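Local coordinates for lysyl oxidase (Pichia pastoris, PDB 1W7C), which oxidatively deaminates primary amines, including the side chains of peptidyl lysines, to aldehydes, using copper and a protein-derived topaquinone cofactor, at the interface of chains A and B. Sequence-based numbering; all coordinates share one arbitrary frame. Chains: chain A/B, Lysyl oxidase.

The interface of chains A and B. Residues chain A 421, 423, 692-693, 706, 708, 713; chain B 370, 373, 725.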
loop_
_atom_site.group_PDB
_atom_site.type_symbol
_atom_site.label_atom_id
_atom_site.label_comp_id
_atom_site.label_asym_id
_atom_site.label_seq_id
_atom_site.Cartn_x
_atom_site.Cartn_y
_atom_site.Cartn_z
ATOM N N ILE A 421 7.667 -22.620 -0.458
ATOM C CA ILE A 421 6.718 -21.506 -0.530
ATOM C C ILE A 421 5.738 -21.603 0.643
ATOM O O ILE A 421 5.207 -22.677 0.899
ATOM C CB ILE A 421 5.895 -21.506 -1.894
ATOM C CG1 ILE A 421 6.789 -21.727 -3.114
ATOM C CG2 ILE A 421 5.080 -20.218 -2.015
ATOM C CD1 ILE A 421 6.048 -22.080 -4.309
ATOM N N GLN A 423 2.162 -20.033 2.090
ATOM C CA GLN A 423 0.930 -19.294 1.807
ATOM C C GLN A 423 0.744 -18.147 2.795
ATOM O O GLN A 423 1.395 -18.072 3.831
ATOM C CB GLN A 423 -0.298 -20.222 1.817
ATOM C CG GLN A 423 -0.222 -21.354 0.860
ATOM C CD GLN A 423 -1.451 -22.204 0.955
ATOM O OE1 GLN A 423 -1.495 -23.112 1.760
ATOM N NE2 GLN A 423 -2.461 -21.899 0.167
ATOM N N GLN A 692 2.208 -24.438 3.804
ATOM C CA GLN A 692 3.413 -24.263 3.002
ATOM C C GLN A 692 3.686 -25.539 2.222
ATOM O O GLN A 692 3.052 -26.577 2.497
ATOM C CB GLN A 692 4.595 -23.821 3.883
ATOM C CG GLN A 692 4.955 -24.714 5.028
ATOM C CD GLN A 692 6.200 -24.202 5.747
ATOM O OE1 GLN A 692 7.290 -24.251 5.199
ATOM N NE2 GLN A 692 6.042 -23.773 7.000
ATOM N N VAL A 693 4.599 -25.449 1.252
ATOM C CA VAL A 693 5.003 -26.590 0.425
ATOM C C VAL A 693 6.525 -26.615 0.404
ATOM O O VAL A 693 7.177 -25.575 0.411
ATOM C CB VAL A 693 4.413 -26.511 -1.022
ATOM C CG1 VAL A 693 4.905 -25.285 -1.772
ATOM C CG2 VAL A 693 4.706 -27.779 -1.806
ATOM N N TRP A 706 6.858 -33.825 -3.303
ATOM C CA TRP A 706 6.059 -32.707 -2.791
ATOM C C TRP A 706 5.676 -33.019 -1.361
ATOM O O TRP A 706 5.094 -34.044 -1.096
ATOM C CB TRP A 706 4.787 -32.528 -3.619
ATOM C CG TRP A 706 5.009 -32.157 -5.073
ATOM C CD1 TRP A 706 5.270 -33.015 -6.125
ATOM C CD2 TRP A 706 4.958 -30.848 -5.639
ATOM N NE1 TRP A 706 5.388 -32.301 -7.296
ATOM C CE2 TRP A 706 5.197 -30.975 -7.027
ATOM C CE3 TRP A 706 4.735 -29.571 -5.116
ATOM C CZ2 TRP A 706 5.223 -29.884 -7.881
ATOM C CZ3 TRP A 706 4.779 -28.488 -5.965
ATOM C CH2 TRP A 706 5.017 -28.650 -7.332
ATOM N N PHE A 708 3.395 -31.423 1.550
ATOM C CA PHE A 708 2.291 -30.485 1.779
ATOM C C PHE A 708 1.862 -30.364 3.252
ATOM O O PHE A 708 0.894 -29.668 3.556
ATOM C CB PHE A 708 1.066 -30.916 0.963
ATOM C CG PHE A 708 1.261 -30.850 -0.523
ATOM C CD1 PHE A 708 1.369 -31.995 -1.284
ATOM C CD2 PHE A 708 1.291 -29.627 -1.162
ATOM C CE1 PHE A 708 1.519 -31.918 -2.678
ATOM C CE2 PHE A 708 1.434 -29.536 -2.540
ATOM C CZ PHE A 708 1.554 -30.675 -3.301
ATOM N N TRP A 713 -4.365 -31.501 -1.380
ATOM C CA TRP A 713 -4.842 -30.665 -2.495
ATOM C C TRP A 713 -5.657 -31.422 -3.556
ATOM O O TRP A 713 -6.082 -30.833 -4.544
ATOM C CB TRP A 713 -3.666 -29.959 -3.170
ATOM C CG TRP A 713 -3.080 -28.838 -2.350
ATOM C CD1 TRP A 713 -2.289 -28.943 -1.252
ATOM C CD2 TRP A 713 -3.248 -27.435 -2.586
ATOM N NE1 TRP A 713 -1.940 -27.696 -0.791
ATOM C CE2 TRP A 713 -2.512 -26.747 -1.601
ATOM C CE3 TRP A 713 -3.937 -26.688 -3.544
ATOM C CZ2 TRP A 713 -2.460 -25.346 -1.544
ATOM C CZ3 TRP A 713 -3.874 -25.297 -3.494
ATOM C CH2 TRP A 713 -3.141 -24.652 -2.508
ATOM N N VAL B 370 5.257 -22.058 -9.178
ATOM C CA VAL B 370 4.709 -23.230 -8.457
ATOM C C VAL B 370 3.203 -23.091 -8.405
ATOM O O VAL B 370 2.683 -22.217 -7.710
ATOM C CB VAL B 370 5.275 -23.321 -7.053
ATOM C CG1 VAL B 370 4.672 -24.502 -6.332
ATOM C CG2 VAL B 370 6.852 -23.387 -7.107
ATOM N N TYR B 373 0.491 -22.096 -5.229
ATOM C CA TYR B 373 1.193 -21.370 -4.192
ATOM C C TYR B 373 1.683 -20.014 -4.686
ATOM O O TYR B 373 1.430 -18.976 -4.087
ATOM C CB TYR B 373 2.360 -22.206 -3.673
ATOM C CG TYR B 373 1.895 -23.378 -2.831
ATOM C CD1 TYR B 373 1.500 -24.568 -3.413
ATOM C CD2 TYR B 373 1.788 -23.258 -1.446
ATOM C CE1 TYR B 373 1.035 -25.608 -2.637
ATOM C CE2 TYR B 373 1.333 -24.315 -0.654
ATOM C CZ TYR B 373 0.950 -25.480 -1.269
ATOM O OH TYR B 373 0.524 -26.578 -0.563
ATOM N N PHE B 725 0.181 -29.380 -10.535
ATOM C CA PHE B 725 1.522 -29.521 -9.950
ATOM C C PHE B 725 2.435 -30.333 -10.882
ATOM O O PHE B 725 3.648 -30.132 -10.908
ATOM C CB PHE B 725 1.485 -30.243 -8.595
ATOM C CG PHE B 725 0.706 -29.534 -7.513
ATOM C CD1 PHE B 725 -0.400 -30.162 -6.929
ATOM C CD2 PHE B 725 1.099 -28.276 -7.022
ATOM C CE1 PHE B 725 -1.117 -29.543 -5.911
ATOM C CE2 PHE B 725 0.402 -27.678 -5.979
ATOM C CZ PHE B 725 -0.717 -28.315 -5.438
HETATM O O HOH W 1 0.334 -27.159 1.798
#
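B:Tyr373 lies with its ring between A:Val693 and A:Trp713. CG1 of A:Val693 sits over the ring centre, 3.6 Å from the centroid, a CH-pi contact. The first torsion of A:Val693 (62°) puts this methyl there, between the backbone N and the carbonyl carbon. On the opposite face, the benzo part of A:Trp713 lies toward the rim, with CZ2 3.4 Å from CZ of B:Tyr373. CG of A:Gln423 packs against CD2 of B:Tyr373 at 3.6 Å.

The phenol OH of B:Tyr373 is 2.7 Å from the indole NE1 of A:Trp713. It stands well above the indole plane, so the hydrogen bond is short but strongly bent. Water 1 lies 2.9 Å from the carbonyl O of A:Gln692 and also reaches that of A:Phe708. The OH of B:Tyr373 is 2.4 Å from water 1, a short contact of doubtful length, and through it reaches the chain A backbone.

The rim of B:Phe725 points at the face of the A:Trp713 five-membered ring, CZ first, planes 85° apart. CZ of A:Phe708 lies over the B:Phe725 ring, off centre. CB of B:Phe725 packs 3.8 Å from CZ2 of A:Trp706, over that indole's face.

An alanine in place of B:Tyr373 would probably open a gap between A:Val693 and A:Trp713 and leave water 1 and the indole N-H without the phenol OH. With its two-fold twin this patch joins the subunits of the dimer. Its centre is about 43 Å from active-site A:Asp358, suggesting a role in assembly.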